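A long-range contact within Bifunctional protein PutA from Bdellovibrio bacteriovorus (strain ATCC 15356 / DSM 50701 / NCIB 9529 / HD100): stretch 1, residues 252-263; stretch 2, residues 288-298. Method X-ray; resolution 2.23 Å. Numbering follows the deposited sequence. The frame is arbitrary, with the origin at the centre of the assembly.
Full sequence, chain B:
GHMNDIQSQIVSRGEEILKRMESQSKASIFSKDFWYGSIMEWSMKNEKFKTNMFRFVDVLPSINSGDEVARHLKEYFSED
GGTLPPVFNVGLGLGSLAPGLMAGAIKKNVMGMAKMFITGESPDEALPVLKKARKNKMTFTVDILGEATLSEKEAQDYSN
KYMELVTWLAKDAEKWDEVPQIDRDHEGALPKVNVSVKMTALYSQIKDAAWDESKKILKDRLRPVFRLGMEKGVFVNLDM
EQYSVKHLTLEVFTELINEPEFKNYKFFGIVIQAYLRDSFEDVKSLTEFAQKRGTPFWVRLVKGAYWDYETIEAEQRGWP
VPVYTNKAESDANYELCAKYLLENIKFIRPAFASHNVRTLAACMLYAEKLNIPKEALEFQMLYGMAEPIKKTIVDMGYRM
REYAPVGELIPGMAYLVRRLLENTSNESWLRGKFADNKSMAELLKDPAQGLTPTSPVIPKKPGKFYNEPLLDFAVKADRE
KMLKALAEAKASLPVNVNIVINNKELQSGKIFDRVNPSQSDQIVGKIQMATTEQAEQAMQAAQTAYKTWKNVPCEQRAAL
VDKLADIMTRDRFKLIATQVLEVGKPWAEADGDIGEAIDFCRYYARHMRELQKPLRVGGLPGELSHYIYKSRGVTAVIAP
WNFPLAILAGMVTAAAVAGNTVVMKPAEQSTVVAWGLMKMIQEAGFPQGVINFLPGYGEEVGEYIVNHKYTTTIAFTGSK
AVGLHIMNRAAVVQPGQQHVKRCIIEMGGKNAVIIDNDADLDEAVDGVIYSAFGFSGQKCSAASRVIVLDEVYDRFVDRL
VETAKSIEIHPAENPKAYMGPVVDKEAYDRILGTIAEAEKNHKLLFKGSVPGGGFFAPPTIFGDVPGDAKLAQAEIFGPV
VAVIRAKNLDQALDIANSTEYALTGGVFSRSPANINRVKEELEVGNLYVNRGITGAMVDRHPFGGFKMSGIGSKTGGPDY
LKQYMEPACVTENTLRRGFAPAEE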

# COMPACT_ATOMS: atom_id res chain seq x y z
N VAL B 252 -16.73 -0.16 -49.34
CA VAL B 252 -17.60 -1.21 -49.86
C VAL B 252 -18.69 -0.61 -50.74
O VAL B 252 -18.91 -1.04 -51.88
CB VAL B 252 -18.19 -2.03 -48.70
CG1 VAL B 252 -19.33 -2.91 -49.15
CG2 VAL B 252 -17.09 -2.85 -48.00
N PHE B 253 -19.36 0.43 -50.23
CA PHE B 253 -20.50 1.02 -50.93
C PHE B 253 -20.09 1.68 -52.24
O PHE B 253 -20.71 1.45 -53.28
CB PHE B 253 -21.19 2.03 -50.01
CG PHE B 253 -22.33 2.75 -50.67
CD1 PHE B 253 -23.57 2.13 -50.79
CD2 PHE B 253 -22.17 4.05 -51.13
CE1 PHE B 253 -24.63 2.81 -51.39
CE2 PHE B 253 -23.22 4.72 -51.72
CZ PHE B 253 -24.45 4.10 -51.85
N THR B 254 -19.09 2.55 -52.18
CA THR B 254 -18.74 3.33 -53.36
C THR B 254 -18.16 2.44 -54.46
O THR B 254 -18.46 2.64 -55.64
CB THR B 254 -17.77 4.46 -52.99
OG1 THR B 254 -16.65 3.93 -52.25
CG2 THR B 254 -18.48 5.52 -52.16
N GLU B 255 -17.32 1.47 -54.10
CA GLU B 255 -16.79 0.58 -55.13
C GLU B 255 -17.90 -0.26 -55.74
O GLU B 255 -17.91 -0.50 -56.96
CB GLU B 255 -15.69 -0.32 -54.55
CG GLU B 255 -14.38 0.42 -54.16
CD GLU B 255 -13.35 -0.53 -53.54
OE1 GLU B 255 -13.50 -1.75 -53.72
OE2 GLU B 255 -12.39 -0.08 -52.89
N LEU B 256 -18.85 -0.71 -54.91
CA LEU B 256 -19.93 -1.56 -55.40
C LEU B 256 -20.80 -0.83 -56.42
O LEU B 256 -21.06 -1.35 -57.51
CB LEU B 256 -20.76 -2.07 -54.21
CG LEU B 256 -21.78 -3.17 -54.52
CD1 LEU B 256 -21.10 -4.40 -55.14
CD2 LEU B 256 -22.52 -3.55 -53.24
N ILE B 257 -21.29 0.37 -56.07
CA ILE B 257 -22.23 1.07 -56.95
C ILE B 257 -21.54 1.76 -58.12
O ILE B 257 -22.23 2.32 -58.98
CB ILE B 257 -23.09 2.13 -56.23
CG1 ILE B 257 -22.28 3.38 -55.88
CG2 ILE B 257 -23.75 1.56 -54.95
CD1 ILE B 257 -23.17 4.59 -55.51
N ASN B 258 -20.21 1.74 -58.18
CA ASN B 258 -19.48 2.19 -59.36
C ASN B 258 -19.15 1.07 -60.33
O ASN B 258 -18.55 1.34 -61.38
CB ASN B 258 -18.19 2.93 -58.97
CG ASN B 258 -17.71 3.87 -60.08
OD1 ASN B 258 -18.51 4.58 -60.70
ND2 ASN B 258 -16.40 3.89 -60.32
N GLU B 259 -19.50 -0.18 -60.01
CA GLU B 259 -19.29 -1.28 -60.94
C GLU B 259 -20.20 -1.15 -62.17
O GLU B 259 -21.29 -0.58 -62.09
CB GLU B 259 -19.52 -2.62 -60.24
CG GLU B 259 -18.55 -2.88 -59.08
CD GLU B 259 -18.86 -4.17 -58.33
OE1 GLU B 259 -19.84 -4.87 -58.69
OE2 GLU B 259 -18.12 -4.48 -57.36
N PRO B 260 -19.77 -1.68 -63.33
CA PRO B 260 -20.54 -1.49 -64.57
C PRO B 260 -22.03 -1.76 -64.47
O PRO B 260 -22.85 -0.95 -64.93
CB PRO B 260 -19.86 -2.47 -65.54
CG PRO B 260 -18.45 -2.54 -65.08
CD PRO B 260 -18.50 -2.41 -63.57
N GLU B 261 -22.43 -2.87 -63.85
CA GLU B 261 -23.84 -3.22 -63.82
C GLU B 261 -24.66 -2.29 -62.92
O GLU B 261 -25.88 -2.30 -63.02
CB GLU B 261 -24.01 -4.67 -63.36
CG GLU B 261 -23.76 -4.89 -61.86
CD GLU B 261 -24.00 -6.34 -61.42
OE1 GLU B 261 -25.08 -6.90 -61.71
OE2 GLU B 261 -23.10 -6.91 -60.77
N PHE B 262 -24.01 -1.50 -62.05
CA PHE B 262 -24.73 -0.64 -61.12
C PHE B 262 -24.60 0.85 -61.37
O PHE B 262 -25.38 1.62 -60.80
CB PHE B 262 -24.26 -0.89 -59.67
CG PHE B 262 -24.48 -2.29 -59.18
CD1 PHE B 262 -25.76 -2.83 -59.11
CD2 PHE B 262 -23.41 -3.07 -58.79
CE1 PHE B 262 -25.97 -4.12 -58.64
CE2 PHE B 262 -23.61 -4.37 -58.33
CZ PHE B 262 -24.89 -4.89 -58.25
N LYS B 263 -23.64 1.29 -62.18
CA LYS B 263 -23.27 2.71 -62.15
C LYS B 263 -24.36 3.64 -62.66
O LYS B 263 -24.20 4.86 -62.57
CB LYS B 263 -21.94 2.95 -62.88
CG LYS B 263 -21.93 2.83 -64.40
CD LYS B 263 -20.48 2.74 -64.90
CE LYS B 263 -19.54 3.58 -64.04
NZ LYS B 263 -18.10 3.27 -64.29
N GLU B 288 -17.79 14.35 -54.60
CA GLU B 288 -16.86 14.20 -55.72
C GLU B 288 -17.05 12.86 -56.41
O GLU B 288 -17.09 12.78 -57.64
CB GLU B 288 -15.41 14.32 -55.24
CG GLU B 288 -15.07 15.66 -54.63
CD GLU B 288 -15.34 16.82 -55.59
OE1 GLU B 288 -14.55 17.00 -56.54
OE2 GLU B 288 -16.37 17.53 -55.40
N PHE B 289 -17.21 11.80 -55.61
CA PHE B 289 -17.42 10.48 -56.17
C PHE B 289 -18.72 10.40 -56.97
O PHE B 289 -18.74 9.84 -58.07
CB PHE B 289 -17.40 9.44 -55.04
CG PHE B 289 -17.91 8.12 -55.46
CD1 PHE B 289 -17.13 7.29 -56.24
CD2 PHE B 289 -19.18 7.72 -55.11
CE1 PHE B 289 -17.61 6.07 -56.64
CE2 PHE B 289 -19.66 6.50 -55.51
CZ PHE B 289 -18.88 5.68 -56.28
N ALA B 290 -19.80 11.01 -56.46
CA ALA B 290 -21.07 11.00 -57.18
C ALA B 290 -20.91 11.66 -58.55
O ALA B 290 -21.49 11.20 -59.54
CB ALA B 290 -22.16 11.72 -56.38
N GLN B 291 -20.12 12.72 -58.62
CA GLN B 291 -19.88 13.36 -59.91
C GLN B 291 -19.09 12.44 -60.83
O GLN B 291 -19.49 12.20 -61.97
CB GLN B 291 -19.16 14.68 -59.69
CG GLN B 291 -19.14 15.57 -60.91
CD GLN B 291 -18.09 16.64 -60.83
OE1 GLN B 291 -17.20 16.59 -59.97
NE2 GLN B 291 -18.18 17.63 -61.72
N LYS B 292 -18.00 11.87 -60.33
CA LYS B 292 -17.20 10.95 -61.13
C LYS B 292 -18.03 9.75 -61.56
O LYS B 292 -17.92 9.27 -62.69
CB LYS B 292 -15.97 10.51 -60.32
CG LYS B 292 -15.21 9.32 -60.89
CD LYS B 292 -14.13 8.85 -59.91
N ARG B 293 -18.90 9.26 -60.67
CA ARG B 293 -19.76 8.13 -61.01
C ARG B 293 -20.65 8.46 -62.20
O ARG B 293 -20.87 7.62 -63.07
CB ARG B 293 -20.59 7.71 -59.80
CG ARG B 293 -21.57 6.58 -60.09
CD ARG B 293 -22.25 6.14 -58.81
NE ARG B 293 -23.08 4.95 -58.96
CZ ARG B 293 -24.41 4.94 -58.90
NH1 ARG B 293 -25.09 6.07 -58.70
NH2 ARG B 293 -25.07 3.80 -59.02
N GLY B 294 -21.13 9.70 -62.28
CA GLY B 294 -21.98 10.13 -63.38
C GLY B 294 -23.45 9.82 -63.24
O GLY B 294 -24.20 10.04 -64.19
N THR B 295 -23.88 9.30 -62.09
CA THR B 295 -25.25 9.00 -61.80
C THR B 295 -25.41 9.28 -60.31
O THR B 295 -24.57 8.85 -59.51
CB THR B 295 -25.63 7.56 -62.13
OG1 THR B 295 -25.51 7.34 -63.54
CG2 THR B 295 -27.04 7.23 -61.64
N PRO B 296 -26.44 10.01 -59.91
CA PRO B 296 -26.61 10.30 -58.49
C PRO B 296 -26.90 9.05 -57.67
O PRO B 296 -27.33 8.01 -58.19
CB PRO B 296 -27.79 11.28 -58.46
CG PRO B 296 -27.83 11.87 -59.88
CD PRO B 296 -27.40 10.75 -60.76
N PHE B 297 -26.61 9.14 -56.38
CA PHE B 297 -27.11 8.23 -55.37
C PHE B 297 -27.52 9.07 -54.17
O PHE B 297 -27.34 10.29 -54.16
CB PHE B 297 -26.06 7.17 -55.02
CG PHE B 297 -24.80 7.74 -54.45
CD1 PHE B 297 -23.78 8.15 -55.29
CD2 PHE B 297 -24.65 7.89 -53.08
CE1 PHE B 297 -22.61 8.69 -54.75
CE2 PHE B 297 -23.49 8.44 -52.54
CZ PHE B 297 -22.47 8.84 -53.38
N TRP B 298 -28.02 8.42 -53.13
CA TRP B 298 -28.60 9.12 -51.98
C TRP B 298 -27.71 9.02 -50.74
O TRP B 298 -27.01 8.03 -50.54
CB TRP B 298 -29.98 8.54 -51.65
CG TRP B 298 -31.00 8.94 -52.64
CD1 TRP B 298 -31.11 8.51 -53.93
CD2 TRP B 298 -32.08 9.86 -52.43
NE1 TRP B 298 -32.18 9.11 -54.54
CE2 TRP B 298 -32.80 9.94 -53.64
CE3 TRP B 298 -32.51 10.62 -51.34
CZ2 TRP B 298 -33.92 10.75 -53.80
CZ3 TRP B 298 -33.63 11.43 -51.50
CH2 TRP B 298 -34.32 11.49 -52.72

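How do two helices that run almost parallel, but with axes no closer than 11.4 Å, come to touch at all? Side chains from both stretches fill the gap, some of them large. Phe-289 supplies a broad bump from its helix: its CA-to-CB bond points toward stretch 1, and its t rotamer lays the ring against Thr-254, Ile-257 and Asn-258. Thr-254 sits over one face of that ring, its CB 3.8 Å from the ring centroid and nearly on the ring normal, a CH-pi contact that a short, branched side chain makes easily. At the ring edge lie Ile-257 CD1, 4.0 Å from Phe-289 CE2, and Asn-258 CB, 3.9 Å from Phe-289 CZ. The hollow for Phe-289 is thus built from three residues, and its tip fits closely enough that Phe-289 CZ lies 3.1 Å from the backbone atom Thr-254 O.

What fills the space between Phe-289 and the segment that follows its helix? Ile-257 does, with its CA-to-CB bond pointing toward stretch 2. Its long branch ends in CD1, a methyl that touches Phe-289 and also lies 3.6 Å from Phe-297 CD1, so one slim apolar knob is shared by two rings. Phe-297 also meets Phe-253, whose CA-to-CB bond points sideways but whose ring end comes nearer. The edge of Phe-253 is directed toward the face of Phe-297 in an offset edge-to-face pair, with centroids 5.5 Å apart and Phe-253 CE2 3.7 Å from Phe-297 CD2. Ile-257, Phe-253 and Phe-297 are all buried, and apolar side chains suit the cluster they form, shut away from solvent.

How can a buried arginine be accommodated beside this apolar cluster? Arg-293, which has more area covered by the other stretch than any other residue here, is extended through chi3, carrying its guanidinium to the carbonyl groups of stretch 1. Its NE donates a hydrogen bond of 2.8 Å to Ile-257 O, and its NH2 adds a weak one of 3.2 Å to that same Ile-257 O. The flat group is sandwiched, with Lys-263 O over one face and Ile-257 CD1 over the opposite face; that methyl lies 3.5 Å from Arg-293 NE. Asn-258 borders the arginine's aliphatic part, its OD1 3.7 Å from Arg-293 CG.

What shapes the chain after the second helix so that the arginine stays in place? Gly-294 leaves the helical conformation with positive phi, where a CB would be jammed against the preceding carbonyl oxygen, so the turn itself calls for glycine. Beyond it, the chain presents Thr-295 O 2.9 Å from Arg-293 NH1, which donates a hydrogen bond to it. The same NH1 makes a weak hydrogen bond of 3.0 Å to Pro-296 O. Stretch 2 therefore braces its own arginine while that side chain grips stretch 1, and the two stretches together bury 481 Å².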